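Local coordinates for protein putative uronate isomerase (Thermotoga maritima, PDB 4NAR) that is not firmly assigned a function but probably acts as a lactate racemase, interconverting the two enantiomers of lactate, at residues T112-F117 / I203-E208; H99-P104 / A171-V176. One frame throughout, in Å; residues are numbered along the deposited sequence.

From the N terminus the chain first passes 99-104, in the loop between strands 94-97 and 107-113. It then follows strand 107-113 into 112-117, where helix 115-121 begins. Next come 171-176, at the start of helix 173-186, and 203-208, in the middle of helix 198-213. Contact 2 joins the first segment to the third, closing a loop of 66 residues. Contact 1 joins the second to the fourth, across 85 residues. The two loops therefore cross. The centres of the two contacts lie about 16 Å apart and their nearest atoms about 4 Å, without touching. Together they tie the loop before strand 107-113, and the end of that strand, to two different helices, 173-186 and 198-213.

Contact 1 of 2, residues T112-F117 / I203-E208; sequences TLPAGF and INRASE
The helix that brings R205 and A206 against L113 has a doubly held carbonyl, I203 O. S207 OG donates to I203 O at 2.6 Å, and S207 N donates to the same I203 O at 3.0 Å. The two donors arrive from opposite faces of the carbonyl plane. The hydroxyl is tilted 33° from that plane. The serine is thereby folded back onto its own helix.

The contact across the segments is made mostly by side-chain carbons. L113 supplies one methyl branch to the contact. Its chi1 of -63° sets CG beside the backbone N, and its CD2 branch does the touching. L113 CD2 lies 3.5 Å from R205 CG and 4.1 Å from A206 CB. The L113 and R205 side chains run past one another, pointing opposite ways.

F117 meets the root of the same arginine. Its CE2 is 4.0 Å from R205 CG, and its CZ is 4.1 Å from R205 CB. The ring and guanidinium planes are 56° apart, so the two groups are not stacked. R205 CG is anti to the backbone N and touches both L113 and F117, and the chain bends at chi2. Its far end reaches P114, where R205 NH2 comes within 4.3 Å of P114 CD, a loose contact at the border.

P114 sits at the N-cap position of helix 115-121. L113 ends strand 107-113 and is paired through its backbone with I130. L113 and A206 both also touch I132. The arrangement is strand-on-helix packing of an alpha/beta fold. Helix 198-213 lies against the antiparallel pair 107-113 and 130-135, and F117 adds the first turn of helix 115-121.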
ATOM      1  N   THR A 112       6.130  17.857 -14.334  1.00 22.16           N
ATOM      2  CA  THR A 112       6.194  18.262 -12.932  1.00 20.37           C
ATOM      3  C   THR A 112       4.823  18.622 -12.376  1.00 24.92           C
ATOM      4  O   THR A 112       3.943  19.055 -13.119  1.00 29.13           O
ATOM      5  CB  THR A 112       7.115  19.495 -12.716  1.00 22.47           C
ATOM      6  OG1 THR A 112       6.783  20.502 -13.672  1.00 31.28           O
ATOM      7  CG2 THR A 112       8.585  19.145 -12.892  1.00 21.75           C
ATOM      8  N   LEU A 113       4.649  18.429 -11.068  1.00 23.32           N
ATOM      9  CA  LEU A 113       3.575  19.085 -10.334  1.00 23.08           C
ATOM     10  C   LEU A 113       4.023  20.525 -10.041  1.00 24.38           C
ATOM     11  O   LEU A 113       5.144  20.742  -9.582  1.00 29.03           O
ATOM     12  CB  LEU A 113       3.280  18.342  -9.020  1.00 24.62           C
ATOM     13  CG  LEU A 113       2.767  16.897  -9.142  1.00 25.08           C
ATOM     14  CD1 LEU A 113       2.527  16.272  -7.769  1.00 25.30           C
ATOM     15  CD2 LEU A 113       1.489  16.842  -9.968  1.00 22.23           C
ATOM     16  N   PRO A 114       3.159  21.518 -10.321  1.00 29.53           N
ATOM     17  CA  PRO A 114       3.494  22.922 -10.025  1.00 28.25           C
ATOM     18  C   PRO A 114       3.584  23.232  -8.523  1.00 25.71           C
ATOM     19  O   PRO A 114       2.859  22.637  -7.716  1.00 24.71           O
ATOM     20  CB  PRO A 114       2.338  23.712 -10.666  1.00 28.63           C
ATOM     21  CG  PRO A 114       1.207  22.714 -10.792  1.00 32.70           C
ATOM     22  CD  PRO A 114       1.889  21.394 -11.062  1.00 33.54           C
ATOM     23  N   ALA A 115       4.461  24.170  -8.176  1.00 28.32           N
ATOM     24  CA  ALA A 115       4.779  24.502  -6.789  1.00 25.35           C
ATOM     25  C   ALA A 115       3.568  24.938  -5.981  1.00 27.85           C
ATOM     26  O   ALA A 115       3.450  24.580  -4.803  1.00 25.33           O
ATOM     27  CB  ALA A 115       5.862  25.587  -6.742  1.00 26.58           C
ATOM     28  N   GLY A 116       2.688  25.721  -6.606  1.00 26.44           N
ATOM     29  CA  GLY A 116       1.486  26.198  -5.939  1.00 21.05           C
ATOM     30  C   GLY A 116       0.626  25.065  -5.404  1.00 25.79           C
ATOM     31  O   GLY A 116       0.263  25.033  -4.219  1.00 31.53           O
ATOM     32  N   PHE A 117       0.304  24.124  -6.284  1.00 25.65           N
ATOM     33  CA  PHE A 117      -0.479  22.953  -5.923  1.00 21.61           C
ATOM     34  C   PHE A 117       0.235  22.101  -4.863  1.00 23.75           C
ATOM     35  O   PHE A 117      -0.387  21.664  -3.886  1.00 20.00           O
ATOM     36  CB  PHE A 117      -0.779  22.143  -7.187  1.00 20.07           C
ATOM     37  CG  PHE A 117      -1.363  20.786  -6.914  1.00 28.16           C
ATOM     38  CD1 PHE A 117      -2.693  20.650  -6.503  1.00 23.35           C
ATOM     39  CD2 PHE A 117      -0.581  19.637  -7.062  1.00 18.43           C
ATOM     40  CE1 PHE A 117      -3.237  19.379  -6.240  1.00 20.62           C
ATOM     41  CE2 PHE A 117      -1.118  18.366  -6.806  1.00 25.79           C
ATOM     42  CZ  PHE A 117      -2.448  18.239  -6.391  1.00 21.63           C
ATOM     43  N   ILE A 203      -1.895  12.113  -6.456  1.00 17.06           N
ATOM     44  CA  ILE A 203      -1.792  10.920  -7.280  1.00 19.21           C
ATOM     45  C   ILE A 203      -2.547  11.089  -8.591  1.00 16.56           C
ATOM     46  O   ILE A 203      -2.022  10.742  -9.662  1.00 14.99           O
ATOM     47  CB  ILE A 203      -2.309   9.667  -6.511  1.00 19.30           C
ATOM     48  CG1 ILE A 203      -1.260   9.211  -5.490  1.00 17.25           C
ATOM     49  CG2 ILE A 203      -2.667   8.523  -7.476  1.00 11.15           C
ATOM     50  CD1 ILE A 203      -1.749   8.099  -4.579  1.00 24.12           C
ATOM     51  N   ASN A 204      -3.773  11.613  -8.506  1.00 15.16           N
ATOM     52  CA  ASN A 204      -4.605  11.796  -9.694  1.00 13.80           C
ATOM     53  C   ASN A 204      -4.026  12.858 -10.620  1.00 18.49           C
ATOM     54  O   ASN A 204      -4.012  12.693 -11.845  1.00 23.53           O
ATOM     55  CB  ASN A 204      -6.034  12.176  -9.318  1.00 18.47           C
ATOM     56  CG  ASN A 204      -6.796  11.034  -8.634  1.00 20.97           C
ATOM     57  OD1 ASN A 204      -6.314   9.882  -8.552  1.00 13.29           O
ATOM     58  ND2 ASN A 204      -8.009  11.351  -8.150  1.00 13.13           N
ATOM     59  N   ARG A 205      -3.535  13.944 -10.029  1.00 18.63           N
ATOM     60  CA  ARG A 205      -2.984  15.049 -10.814  1.00 16.45           C
ATOM     61  C   ARG A 205      -1.768  14.588 -11.605  1.00 17.62           C
ATOM     62  O   ARG A 205      -1.666  14.843 -12.805  1.00 21.07           O
ATOM     63  CB  ARG A 205      -2.648  16.242  -9.911  1.00 22.41           C
ATOM     64  CG  ARG A 205      -1.922  17.397 -10.605  1.00 40.30           C
ATOM     65  CD  ARG A 205      -2.713  17.978 -11.774  1.00 57.35           C
ATOM     66  NE  ARG A 205      -2.033  19.123 -12.394  1.00 71.36           N
ATOM     67  CZ  ARG A 205      -1.540  19.121 -13.636  1.00 77.31           C
ATOM     68  NH1 ARG A 205      -1.658  18.031 -14.404  1.00 74.62           N
ATOM     69  NH2 ARG A 205      -0.935  20.209 -14.116  1.00 74.74           N
ATOM     70  N   ALA A 206      -0.869  13.867 -10.943  1.00 21.17           N
ATOM     71  CA  ALA A 206       0.333  13.355 -11.595  1.00 15.36           C
ATOM     72  C   ALA A 206       0.021  12.291 -12.671  1.00 17.59           C
ATOM     73  O   ALA A 206       0.647  12.256 -13.746  1.00 19.71           O
ATOM     74  CB  ALA A 206       1.254  12.801 -10.558  1.00 14.24           C
ATOM     75  N   SER A 207      -0.961  11.438 -12.386  1.00 14.73           N
ATOM     76  CA  SER A 207      -1.298  10.345 -13.292  1.00 16.77           C
ATOM     77  C   SER A 207      -1.849  10.846 -14.612  1.00 17.63           C
ATOM     78  O   SER A 207      -1.716  10.173 -15.638  1.00 17.84           O
ATOM     79  CB  SER A 207      -2.301   9.388 -12.654  1.00 14.97           C
ATOM     80  OG  SER A 207      -1.763   8.870 -11.455  1.00 11.41           O
ATOM     81  N   GLU A 208      -2.491  12.011 -14.578  1.00 20.69           N
ATOM     82  CA  GLU A 208      -2.997  12.629 -15.793  1.00 27.39           C
ATOM     83  C   GLU A 208      -1.875  12.784 -16.818  1.00 29.32           C
ATOM     84  O   GLU A 208      -2.019  12.402 -17.981  1.00 25.22           O
ATOM     85  CB  GLU A 208      -3.568  13.997 -15.475  1.00 28.08           C
ATOM     86  CG  GLU A 208      -5.073  14.014 -15.381  1.00 32.48           C
ATOM     87  CD  GLU A 208      -5.626  15.427 -15.428  1.00 43.16           C
ATOM     88  OE1 GLU A 208      -5.475  16.171 -14.422  1.00 43.25           O
ATOM     89  OE2 GLU A 208      -6.198  15.793 -16.484  1.00 49.30           O
TER

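Contact 2 of 2, residues H99-P104 / A171-V176; sequences HEFFNP and ASTEVV
H99 and F101 carry this contact. H99 has CG anti to its backbone N. H99 NE2 donates to A171 O at 2.8 Å, with an N-H...O angle of 152°. The oxygen lies in the imidazole plane and offers a lone pair. H99 ND1 is bonded to N135, so the ring is held from two sides. The F101 N sits over the centre of one imidazole face.

F101 has CG anti to its backbone N (chi1 -171°), and its ring lies against the start of helix 173-186. S172 CA stands over one face, 3.7 Å from the F101 ring centroid, in a CH-pi contact. V176 comes to the ring edge instead, with CG2 3.9 Å from F101 CZ. The F101 and T173 side chains cross at about a right angle, and T173 OG1 is 3.6 Å from F101 CE1. The F102 ring covers F101 CD1 with one face. S172 OG is hydrogen-bonded to K133 O.

A water joins the backbones. It donates to F101 O at 2.7 Å and accepts from T173 N at 2.8 Å, and it is also hydrogen-bonded to T173 OG1.

An alanine at F101 would probably open a gap beside V176 and leave S172 CA without its aromatic cover.

The contact thus gives polar partners to A171 O and the first N-H of the helix, while one aromatic ring fills the space between.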
ATOM      1  N   HIS A  99      10.371  -3.619 -10.509  1.00 19.05           N
ATOM      2  CA  HIS A  99      10.468  -2.164 -10.611  1.00 19.34           C
ATOM      3  C   HIS A  99      11.818  -1.761  -9.996  1.00 14.48           C
ATOM      4  O   HIS A  99      12.366  -2.509  -9.189  1.00 15.33           O
ATOM      5  CB  HIS A  99       9.284  -1.499  -9.882  1.00 14.79           C
ATOM      6  CG  HIS A  99       9.331   0.001  -9.898  1.00 20.62           C
ATOM      7  ND1 HIS A  99       9.701   0.726 -11.000  1.00 11.76           N
ATOM      8  CD2 HIS A  99       9.034   0.905  -8.919  1.00 11.29           C
ATOM      9  CE1 HIS A  99       9.648   2.026 -10.712  1.00 11.66           C
ATOM     10  NE2 HIS A  99       9.241   2.147  -9.462  1.00 11.38           N
ATOM     11  N   GLU A 100      12.363  -0.611 -10.399  1.00 17.41           N
ATOM     12  CA  GLU A 100      13.626  -0.099  -9.846  1.00 16.65           C
ATOM     13  C   GLU A 100      13.427   1.327  -9.333  1.00 17.77           C
ATOM     14  O   GLU A 100      13.907   2.301  -9.925  1.00 14.57           O
ATOM     15  CB  GLU A 100      14.730  -0.124 -10.900  1.00 15.30           C
ATOM     16  CG  GLU A 100      14.936  -1.475 -11.542  1.00 19.50           C
ATOM     17  CD  GLU A 100      15.653  -1.363 -12.873  1.00 28.57           C
ATOM     18  OE1 GLU A 100      16.914  -1.287 -12.846  1.00 33.42           O
ATOM     19  OE2 GLU A 100      14.957  -1.338 -13.932  1.00 25.76           O
ATOM     20  N   PHE A 101      12.706   1.414  -8.220  1.00 21.79           N
ATOM     21  CA  PHE A 101      12.222   2.660  -7.634  1.00 20.98           C
ATOM     22  C   PHE A 101      13.358   3.672  -7.470  1.00 24.37           C
ATOM     23  O   PHE A 101      13.183   4.885  -7.682  1.00 13.82           O
ATOM     24  CB  PHE A 101      11.616   2.317  -6.261  1.00 11.81           C
ATOM     25  CG  PHE A 101      10.882   3.446  -5.606  1.00 11.58           C
ATOM     26  CD1 PHE A 101      11.564   4.403  -4.870  1.00 16.60           C
ATOM     27  CD2 PHE A 101       9.502   3.536  -5.698  1.00 11.40           C
ATOM     28  CE1 PHE A 101      10.887   5.454  -4.247  1.00 11.71           C
ATOM     29  CE2 PHE A 101       8.817   4.567  -5.074  1.00 12.58           C
ATOM     30  CZ  PHE A 101       9.515   5.536  -4.350  1.00 14.95           C
ATOM     31  N   PHE A 102      14.525   3.159  -7.081  1.00 24.76           N
ATOM     32  CA  PHE A 102      15.633   4.027  -6.693  1.00 25.26           C
ATOM     33  C   PHE A 102      16.638   4.201  -7.818  1.00 22.28           C
ATOM     34  O   PHE A 102      17.705   4.753  -7.594  1.00 21.08           O
ATOM     35  CB  PHE A 102      16.361   3.446  -5.476  1.00 25.19           C
ATOM     36  CG  PHE A 102      15.487   3.284  -4.260  1.00 23.54           C
ATOM     37  CD1 PHE A 102      15.291   4.342  -3.372  1.00 13.27           C
ATOM     38  CD2 PHE A 102      14.868   2.060  -3.994  1.00 26.28           C
ATOM     39  CE1 PHE A 102      14.473   4.183  -2.232  1.00 21.56           C
ATOM     40  CE2 PHE A 102      14.047   1.890  -2.866  1.00 20.36           C
ATOM     41  CZ  PHE A 102      13.847   2.953  -1.985  1.00 22.46           C
ATOM     42  N   ASN A 103      16.318   3.695  -9.007  1.00 21.22           N
ATOM     43  CA  ASN A 103      17.251   3.771 -10.124  1.00 21.64           C
ATOM     44  C   ASN A 103      16.779   4.768 -11.184  1.00 24.17           C
ATOM     45  O   ASN A 103      15.844   4.484 -11.952  1.00 18.49           O
ATOM     46  CB  ASN A 103      17.493   2.389 -10.740  1.00 18.27           C
ATOM     47  CG  ASN A 103      18.691   2.371 -11.690  1.00 25.80           C
ATOM     48  OD1 ASN A 103      19.146   3.427 -12.183  1.00 25.71           O
ATOM     49  ND2 ASN A 103      19.208   1.160 -11.961  1.00 26.32           N
ATOM     50  N   PRO A 104      17.443   5.940 -11.237  1.00 28.27           N
ATOM     51  CA  PRO A 104      17.052   7.012 -12.171  1.00 25.22           C
ATOM     52  C   PRO A 104      16.970   6.507 -13.605  1.00 21.74           C
ATOM     53  O   PRO A 104      16.104   6.930 -14.374  1.00 30.10           O
ATOM     54  CB  PRO A 104      18.191   8.028 -12.048  1.00 17.15           C
ATOM     55  CG  PRO A 104      18.741   7.801 -10.650  1.00 24.81           C
ATOM     56  CD  PRO A 104      18.620   6.308 -10.420  1.00 23.48           C
ATOM     57  N   ALA A 171       6.604   4.236  -9.384  1.00 10.85           N
ATOM     58  CA  ALA A 171       7.051   5.619  -9.457  1.00 19.86           C
ATOM     59  C   ALA A 171       8.433   5.756  -8.800  1.00 24.26           C
ATOM     60  O   ALA A 171       9.280   4.831  -8.853  1.00 19.49           O
ATOM     61  CB  ALA A 171       6.026   6.538  -8.791  1.00 10.93           C
ATOM     62  N   SER A 172       8.652   6.900  -8.163  1.00 18.58           N
ATOM     63  CA  SER A 172       9.918   7.142  -7.509  1.00 11.77           C
ATOM     64  C   SER A 172       9.806   8.182  -6.407  1.00 15.67           C
ATOM     65  O   SER A 172       8.715   8.680  -6.090  1.00 20.38           O
ATOM     66  CB  SER A 172      10.988   7.534  -8.536  1.00 19.61           C
ATOM     67  OG  SER A 172      10.521   8.546  -9.415  1.00 25.59           O
ATOM     68  N   THR A 173      10.972   8.532  -5.881  1.00 17.46           N
ATOM     69  CA  THR A 173      11.124   9.202  -4.605  1.00 24.52           C
ATOM     70  C   THR A 173      10.379  10.519  -4.425  1.00 23.81           C
ATOM     71  O   THR A 173       9.684  10.702  -3.424  1.00 21.48           O
ATOM     72  CB  THR A 173      12.614   9.429  -4.331  1.00 22.71           C
ATOM     73  OG1 THR A 173      13.232   8.149  -4.183  1.00 41.95           O
ATOM     74  CG2 THR A 173      12.818  10.227  -3.060  1.00 30.52           C
ATOM     75  N   GLU A 174      10.539  11.435  -5.374  1.00 22.46           N
ATOM     76  CA  GLU A 174      10.066  12.798  -5.159  1.00 27.12           C
ATOM     77  C   GLU A 174       8.559  12.851  -4.983  1.00 28.77           C
ATOM     78  O   GLU A 174       8.076  13.379  -3.970  1.00 24.62           O
ATOM     79  CB  GLU A 174      10.502  13.751  -6.276  1.00 22.15           C
ATOM     80  CG  GLU A 174      11.988  13.754  -6.560  1.00 36.20           C
ATOM     81  CD  GLU A 174      12.358  12.739  -7.644  1.00 51.64           C
ATOM     82  OE1 GLU A 174      11.766  11.612  -7.663  1.00 45.19           O
ATOM     83  OE2 GLU A 174      13.235  13.077  -8.481  1.00 53.92           O
ATOM     84  N   VAL A 175       7.818  12.303  -5.947  1.00 15.03           N
ATOM     85  CA  VAL A 175       6.368  12.387  -5.878  1.00 20.68           C
ATOM     86  C   VAL A 175       5.808  11.557  -4.709  1.00 21.98           C
ATOM     87  O   VAL A 175       4.811  11.942  -4.075  1.00 23.59           O
ATOM     88  CB  VAL A 175       5.707  11.996  -7.234  1.00 30.50           C
ATOM     89  CG1 VAL A 175       6.044  10.527  -7.612  1.00 24.76           C
ATOM     90  CG2 VAL A 175       4.196  12.260  -7.209  1.00 15.27           C
ATOM     91  N   VAL A 176       6.468  10.443  -4.403  1.00 17.86           N
ATOM     92  CA  VAL A 176       6.015   9.557  -3.334  1.00 18.66           C
ATOM     93  C   VAL A 176       6.263  10.182  -1.941  1.00 23.02           C
ATOM     94  O   VAL A 176       5.414  10.084  -1.037  1.00 21.26           O
ATOM     95  CB  VAL A 176       6.647   8.148  -3.483  1.00 19.28           C
ATOM     96  CG1 VAL A 176       6.402   7.283  -2.226  1.00 12.46           C
ATOM     97  CG2 VAL A 176       6.116   7.456  -4.781  1.00 10.93           C
TER
HETATM   98  O   HOH W   1      13.416   7.370  -6.550  1.00 31.30           O